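Long-range contact in aldehyde dehydrogenase (Burkholderia vietnamiensis, PDB 5KF0), which probably oxidises aldehydes to carboxylic acids with a nicotinamide cofactor, and binds NADPH: residues A[96-105]-A[325-336]. Numbering follows the deposited sequence.
Sequences CIEAGKPIND and PKDPSTFVGPMI
The Pro102 ring lies against the 325-336 loop, its CB 3.6 Å from Thr330 O and its CG 3.6 Å from Phe331 O. On the loop side, Pro325 sets CB against Gly100 O and Lys101 O, while Cys96 SG, turned anti to the backbone N (chi1 -177°), packs 4.0 Å from Pro325 CB. Pro325 O accepts a hydrogen bond from Ile103 N at 2.8 Å, the donor tilted 19° from the carbonyl plane, and also receives a CA-H...O contact from Pro102. This links the loop to the first turn of helix 103-123, with Pro102 at its N-cap position. Ile103 turns CG2 over the type I turn Asp327-Thr330, in which Asp327 OD1 accepts from Ser329 N (an Asx turn), and Asn104 ND2 makes a short but weak, bent bond to Pro328 O. Waters bridge Ala99 O and Gly100 O to Pro334 O, Asn104 N to Asp327 O and Thr330 O, and Asp105 OD2 separately to Thr330 O and Phe331 O. Lys326 NZ forms a salt bridge with Asp33. In this aldehyde dehydrogenase fold, the loop between helices 306-319 and 338-353 thus packs on the connection between helices 88-99 and 103-123, the Ile336 side chain about 6 Å from bound NADPH.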
ATOM      1  N   CYS A  96     -14.883   6.965 -36.665  1.00 16.17           N
ATOM      2  CA  CYS A  96     -14.555   7.914 -37.718  1.00 15.76           C
ATOM      3  C   CYS A  96     -15.815   8.587 -38.252  1.00 15.95           C
ATOM      4  O   CYS A  96     -15.861   9.810 -38.422  1.00 16.74           O
ATOM      5  CB  CYS A  96     -13.813   7.172 -38.827  1.00 16.25           C
ATOM      6  SG  CYS A  96     -13.253   8.163 -40.176  1.00 18.43           S
ATOM      7  N   ILE A  97     -16.857   7.798 -38.501  1.00 13.62           N
ATOM      8  CA  ILE A  97     -18.081   8.333 -39.082  1.00 13.90           C
ATOM      9  C   ILE A  97     -18.808   9.223 -38.079  1.00 15.29           C
ATOM     10  O   ILE A  97     -19.089  10.396 -38.356  1.00 15.23           O
ATOM     11  CB  ILE A  97     -18.979   7.187 -39.573  1.00 15.81           C
ATOM     12  CG1 ILE A  97     -18.307   6.460 -40.734  1.00 16.93           C
ATOM     13  CG2 ILE A  97     -20.350   7.725 -40.010  1.00 16.78           C
ATOM     14  CD1 ILE A  97     -18.988   5.148 -41.081  1.00 19.82           C
ATOM     15  N   GLU A  98     -19.139   8.676 -36.903  1.00 14.01           N
ATOM     16  CA  GLU A  98     -20.069   9.373 -36.024  1.00 13.83           C
ATOM     17  C   GLU A  98     -19.425  10.529 -35.267  1.00 14.60           C
ATOM     18  O   GLU A  98     -20.144  11.436 -34.834  1.00 15.39           O
ATOM     19  CB  GLU A  98     -20.721   8.395 -35.028  1.00 16.31           C
ATOM     20  CG  GLU A  98     -19.845   7.855 -33.913  1.00 14.20           C
ATOM     21  CD  GLU A  98     -20.626   6.932 -32.981  1.00 17.03           C
ATOM     22  OE1 GLU A  98     -21.875   7.004 -33.000  1.00 17.52           O
ATOM     23  OE2 GLU A  98     -19.997   6.133 -32.247  1.00 16.07           O
ATOM     24  N   ALA A  99     -18.105  10.513 -35.070  1.00 13.15           N
ATOM     25  CA  ALA A  99     -17.428  11.644 -34.449  1.00 13.26           C
ATOM     26  C   ALA A  99     -16.666  12.496 -35.450  1.00 15.55           C
ATOM     27  O   ALA A  99     -16.143  13.549 -35.071  1.00 17.26           O
ATOM     28  CB  ALA A  99     -16.471  11.169 -33.344  1.00 12.82           C
ATOM     29  N   GLY A 100     -16.601  12.082 -36.712  1.00 14.25           N
ATOM     30  CA  GLY A 100     -15.782  12.794 -37.678  1.00 14.47           C
ATOM     31  C   GLY A 100     -14.311  12.768 -37.331  1.00 14.92           C
ATOM     32  O   GLY A 100     -13.566  13.670 -37.725  1.00 16.71           O
ATOM     33  N   LYS A 101     -13.870  11.740 -36.620  1.00 13.96           N
ATOM     34  CA  LYS A 101     -12.512  11.672 -36.087  1.00 13.91           C
ATOM     35  C   LYS A 101     -11.574  11.053 -37.121  1.00 15.27           C
ATOM     36  O   LYS A 101     -11.862   9.965 -37.637  1.00 14.07           O
ATOM     37  CB  LYS A 101     -12.500  10.856 -34.791  1.00 13.31           C
ATOM     38  CG  LYS A 101     -11.143  10.733 -34.105  1.00 13.25           C
ATOM     39  CD  LYS A 101     -11.333  10.086 -32.713  1.00 12.66           C
ATOM     40  CE  LYS A 101     -10.029  10.013 -31.925  1.00 19.82           C
ATOM     41  NZ  LYS A 101     -10.313  10.176 -30.449  1.00 20.69           N
ATOM     42  N   PRO A 102     -10.462  11.710 -37.452  1.00 14.77           N
ATOM     43  CA  PRO A 102      -9.525  11.153 -38.439  1.00 16.84           C
ATOM     44  C   PRO A 102      -9.224   9.682 -38.177  1.00 14.67           C
ATOM     45  O   PRO A 102      -9.024   9.265 -37.037  1.00 14.22           O
ATOM     46  CB  PRO A 102      -8.283  12.024 -38.261  1.00 18.03           C
ATOM     47  CG  PRO A 102      -8.874  13.369 -37.897  1.00 15.65           C
ATOM     48  CD  PRO A 102     -10.036  13.042 -36.982  1.00 15.71           C
ATOM     49  N   ILE A 103      -9.220   8.890 -39.255  1.00 16.28           N
ATOM     50  CA  ILE A 103      -9.213   7.434 -39.098  1.00 17.80           C
ATOM     51  C   ILE A 103      -7.979   6.963 -38.326  1.00 16.23           C
ATOM     52  O   ILE A 103      -8.067   6.036 -37.508  1.00 16.13           O
ATOM     53  CB  ILE A 103      -9.346   6.741 -40.472  1.00 17.17           C
ATOM     54  CG1 ILE A 103      -9.432   5.221 -40.282  1.00 18.66           C
ATOM     55  CG2 ILE A 103      -8.215   7.130 -41.442  1.00 17.91           C
ATOM     56  CD1 ILE A 103     -10.662   4.773 -39.490  1.00 15.63           C
ATOM     57  N   ASN A 104      -6.821   7.602 -38.547  1.00 18.92           N
ATOM     58  CA  ASN A 104      -5.630   7.253 -37.771  1.00 22.71           C
ATOM     59  C   ASN A 104      -5.874   7.408 -36.279  1.00 21.12           C
ATOM     60  O   ASN A 104      -5.444   6.573 -35.474  1.00 21.16           O
ATOM     61  CB  ASN A 104      -4.446   8.136 -38.174  1.00 24.37           C
ATOM     62  CG  ASN A 104      -3.923   7.829 -39.552  1.00 43.03           C
ATOM     63  OD1 ASN A 104      -4.021   6.696 -40.031  1.00 44.60           O
ATOM     64  ND2 ASN A 104      -3.348   8.839 -40.203  1.00 46.73           N
ATOM     65  N   ASP A 105      -6.526   8.498 -35.886  1.00 18.00           N
ATOM     66  CA  ASP A 105      -6.766   8.752 -34.474  1.00 15.93           C
ATOM     67  C   ASP A 105      -7.925   7.923 -33.941  1.00 15.19           C
ATOM     68  O   ASP A 105      -7.937   7.565 -32.754  1.00 15.28           O
ATOM     69  CB  ASP A 105      -7.007  10.242 -34.265  1.00 17.01           C
ATOM     70  CG  ASP A 105      -5.813  11.066 -34.702  1.00 31.47           C
ATOM     71  OD1 ASP A 105      -4.725  10.870 -34.125  1.00 33.08           O
ATOM     72  OD2 ASP A 105      -5.945  11.885 -35.625  1.00 34.04           O
ATOM     73  N   PRO A 325     -12.067  12.856 -42.784  1.00 14.30           N
ATOM     74  CA  PRO A 325     -11.424  12.011 -41.764  1.00 14.40           C
ATOM     75  C   PRO A 325     -11.204  10.575 -42.221  1.00 15.68           C
ATOM     76  O   PRO A 325     -10.389   9.872 -41.608  1.00 15.38           O
ATOM     77  CB  PRO A 325     -12.389  12.094 -40.571  1.00 17.38           C
ATOM     78  CG  PRO A 325     -13.706  12.464 -41.180  1.00 18.50           C
ATOM     79  CD  PRO A 325     -13.383  13.355 -42.342  1.00 15.58           C
ATOM     80  N   LYS A 326     -11.861  10.132 -43.302  1.00 16.31           N
ATOM     81  CA  LYS A 326     -11.598   8.806 -43.852  1.00 13.76           C
ATOM     82  C   LYS A 326     -10.256   8.734 -44.569  1.00 15.19           C
ATOM     83  O   LYS A 326      -9.748   7.635 -44.813  1.00 17.21           O
ATOM     84  CB  LYS A 326     -12.730   8.412 -44.807  1.00 15.35           C
ATOM     85  CG  LYS A 326     -14.084   8.373 -44.113  1.00 21.02           C
ATOM     86  CD  LYS A 326     -15.208   8.059 -45.094  1.00 30.16           C
ATOM     87  CE  LYS A 326     -16.064   9.293 -45.353  1.00 41.22           C
ATOM     88  NZ  LYS A 326     -16.717   9.824 -44.106  1.00 37.29           N
ATOM     89  N   ASP A 327      -9.684   9.875 -44.915  1.00 14.38           N
ATOM     90  CA  ASP A 327      -8.390   9.919 -45.580  1.00 15.91           C
ATOM     91  C   ASP A 327      -7.298   9.709 -44.535  1.00 19.18           C
ATOM     92  O   ASP A 327      -7.248  10.455 -43.550  1.00 18.63           O
ATOM     93  CB  ASP A 327      -8.252  11.269 -46.279  1.00 15.06           C
ATOM     94  CG  ASP A 327      -6.967  11.421 -47.079  1.00 19.28           C
ATOM     95  OD1 ASP A 327      -6.033  10.612 -46.951  1.00 21.81           O
ATOM     96  OD2 ASP A 327      -6.900  12.398 -47.843  1.00 21.22           O
ATOM     97  N   PRO A 328      -6.442   8.691 -44.673  1.00 18.15           N
ATOM     98  CA  PRO A 328      -5.405   8.474 -43.650  1.00 17.02           C
ATOM     99  C   PRO A 328      -4.377   9.587 -43.583  1.00 21.12           C
ATOM    100  O   PRO A 328      -3.594   9.610 -42.625  1.00 29.25           O
ATOM    101  CB  PRO A 328      -4.760   7.144 -44.074  1.00 22.12           C
ATOM    102  CG  PRO A 328      -5.034   7.047 -45.546  1.00 27.46           C
ATOM    103  CD  PRO A 328      -6.408   7.648 -45.718  1.00 18.12           C
ATOM    104  N   SER A 329      -4.348  10.508 -44.545  1.00 21.11           N
ATOM    105  CA  SER A 329      -3.454  11.655 -44.444  1.00 23.78           C
ATOM    106  C   SER A 329      -4.082  12.832 -43.709  1.00 23.59           C
ATOM    107  O   SER A 329      -3.383  13.814 -43.432  1.00 21.61           O
ATOM    108  CB  SER A 329      -2.986  12.110 -45.832  1.00 26.78           C
ATOM    109  OG  SER A 329      -4.040  12.687 -46.582  1.00 32.40           O
ATOM    110  N   THR A 330      -5.365  12.757 -43.367  1.00 19.02           N
ATOM    111  CA  THR A 330      -6.013  13.862 -42.677  1.00 16.72           C
ATOM    112  C   THR A 330      -5.592  13.898 -41.215  1.00 13.44           C
ATOM    113  O   THR A 330      -5.649  12.883 -40.517  1.00 17.53           O
ATOM    114  CB  THR A 330      -7.530  13.740 -42.779  1.00 15.96           C
ATOM    115  OG1 THR A 330      -7.907  13.978 -44.136  1.00 16.61           O
ATOM    116  CG2 THR A 330      -8.217  14.761 -41.853  1.00 14.02           C
ATOM    117  N   PHE A 331      -5.162  15.072 -40.756  1.00 16.24           N
ATOM    118  CA  PHE A 331      -4.964  15.297 -39.335  1.00 17.48           C
ATOM    119  C   PHE A 331      -6.042  16.175 -38.726  1.00 16.36           C
ATOM    120  O   PHE A 331      -6.435  15.943 -37.586  1.00 16.78           O
ATOM    121  CB  PHE A 331      -3.585  15.923 -39.084  1.00 22.39           C
ATOM    122  CG  PHE A 331      -3.161  15.894 -37.640  1.00 24.64           C
ATOM    123  CD1 PHE A 331      -2.864  14.691 -37.011  1.00 36.43           C
ATOM    124  CD2 PHE A 331      -3.068  17.063 -36.906  1.00 18.00           C
ATOM    125  CE1 PHE A 331      -2.479  14.661 -35.679  1.00 35.59           C
ATOM    126  CE2 PHE A 331      -2.671  17.037 -35.581  1.00 13.31           C
ATOM    127  CZ  PHE A 331      -2.380  15.842 -34.966  1.00 25.45           C
ATOM    128  N   VAL A 332      -6.558  17.148 -39.473  1.00 14.54           N
ATOM    129  CA  VAL A 332      -7.597  18.053 -38.989  1.00 14.32           C
ATOM    130  C   VAL A 332      -8.899  17.688 -39.700  1.00 14.75           C
ATOM    131  O   VAL A 332      -9.104  18.041 -40.866  1.00 16.03           O
ATOM    132  CB  VAL A 332      -7.214  19.519 -39.225  1.00 18.86           C
ATOM    133  CG1 VAL A 332      -8.336  20.455 -38.776  1.00 16.18           C
ATOM    134  CG2 VAL A 332      -5.906  19.833 -38.490  1.00 16.80           C
ATOM    135  N   GLY A 333      -9.797  16.990 -39.003  1.00 14.84           N
ATOM    136  CA  GLY A 333     -11.113  16.728 -39.548  1.00 16.73           C
ATOM    137  C   GLY A 333     -12.097  17.824 -39.185  1.00 16.97           C
ATOM    138  O   GLY A 333     -11.728  18.853 -38.610  1.00 16.09           O
ATOM    139  N   PRO A 334     -13.375  17.614 -39.499  1.00 15.93           N
ATOM    140  CA  PRO A 334     -14.394  18.620 -39.178  1.00 15.08           C
ATOM    141  C   PRO A 334     -14.587  18.779 -37.681  1.00 14.08           C
ATOM    142  O   PRO A 334     -14.468  17.828 -36.908  1.00 14.89           O
ATOM    143  CB  PRO A 334     -15.664  18.047 -39.819  1.00 17.98           C
ATOM    144  CG  PRO A 334     -15.448  16.573 -39.773  1.00 17.19           C
ATOM    145  CD  PRO A 334     -13.972  16.394 -40.076  1.00 19.29           C
ATOM    146  N   MET A 335     -14.922  19.999 -37.271  1.00 14.02           N
ATOM    147  CA  MET A 335     -15.471  20.145 -35.930  1.00 15.62           C
ATOM    148  C   MET A 335     -16.849  19.480 -35.876  1.00 16.92           C
ATOM    149  O   MET A 335     -17.453  19.151 -36.904  1.00 17.21           O
ATOM    150  CB  MET A 335     -15.549  21.616 -35.537  1.00 18.37           C
ATOM    151  CG  MET A 335     -14.174  22.246 -35.340  1.00 18.99           C
ATOM    152  SD  MET A 335     -14.268  23.978 -34.879  1.00 18.57           S
ATOM    153  CE  MET A 335     -15.073  23.849 -33.267  1.00 15.55           C
ATOM    154  N   ILE A 336     -17.337  19.273 -34.652  1.00 13.93           N
ATOM    155  CA  ILE A 336     -18.505  18.426 -34.451  1.00 14.28           C
ATOM    156  C   ILE A 336     -19.770  19.021 -35.053  1.00 18.56           C
ATOM    157  O   ILE A 336     -20.694  18.267 -35.381  1.00 18.58           O
ATOM    158  CB  ILE A 336     -18.680  18.128 -32.946  1.00 13.44           C
ATOM    159  CG1 ILE A 336     -19.739  17.037 -32.729  1.00 15.59           C
ATOM    160  CG2 ILE A 336     -18.996  19.417 -32.156  1.00 13.46           C
ATOM    161  CD1 ILE A 336     -19.398  15.708 -33.411  1.00 16.75           C
TER
HETATM  162  O   HOH W   1     -15.922   9.964 -41.617  1.00 28.77           O
HETATM  163  O   HOH W   2     -16.077  16.422 -35.023  1.00 19.35           O
HETATM  164  O   HOH W   3     -12.729  15.726 -36.282  1.00 21.06           O
HETATM  165  O   HOH W   4      -6.552  10.048 -40.608  1.00 23.51           O
HETATM  166  O   HOH W   5      -4.270  11.698 -38.172  1.00 27.20           O
HETATM  167  O   HOH W   6      -6.119  14.329 -35.378  1.00 28.39           O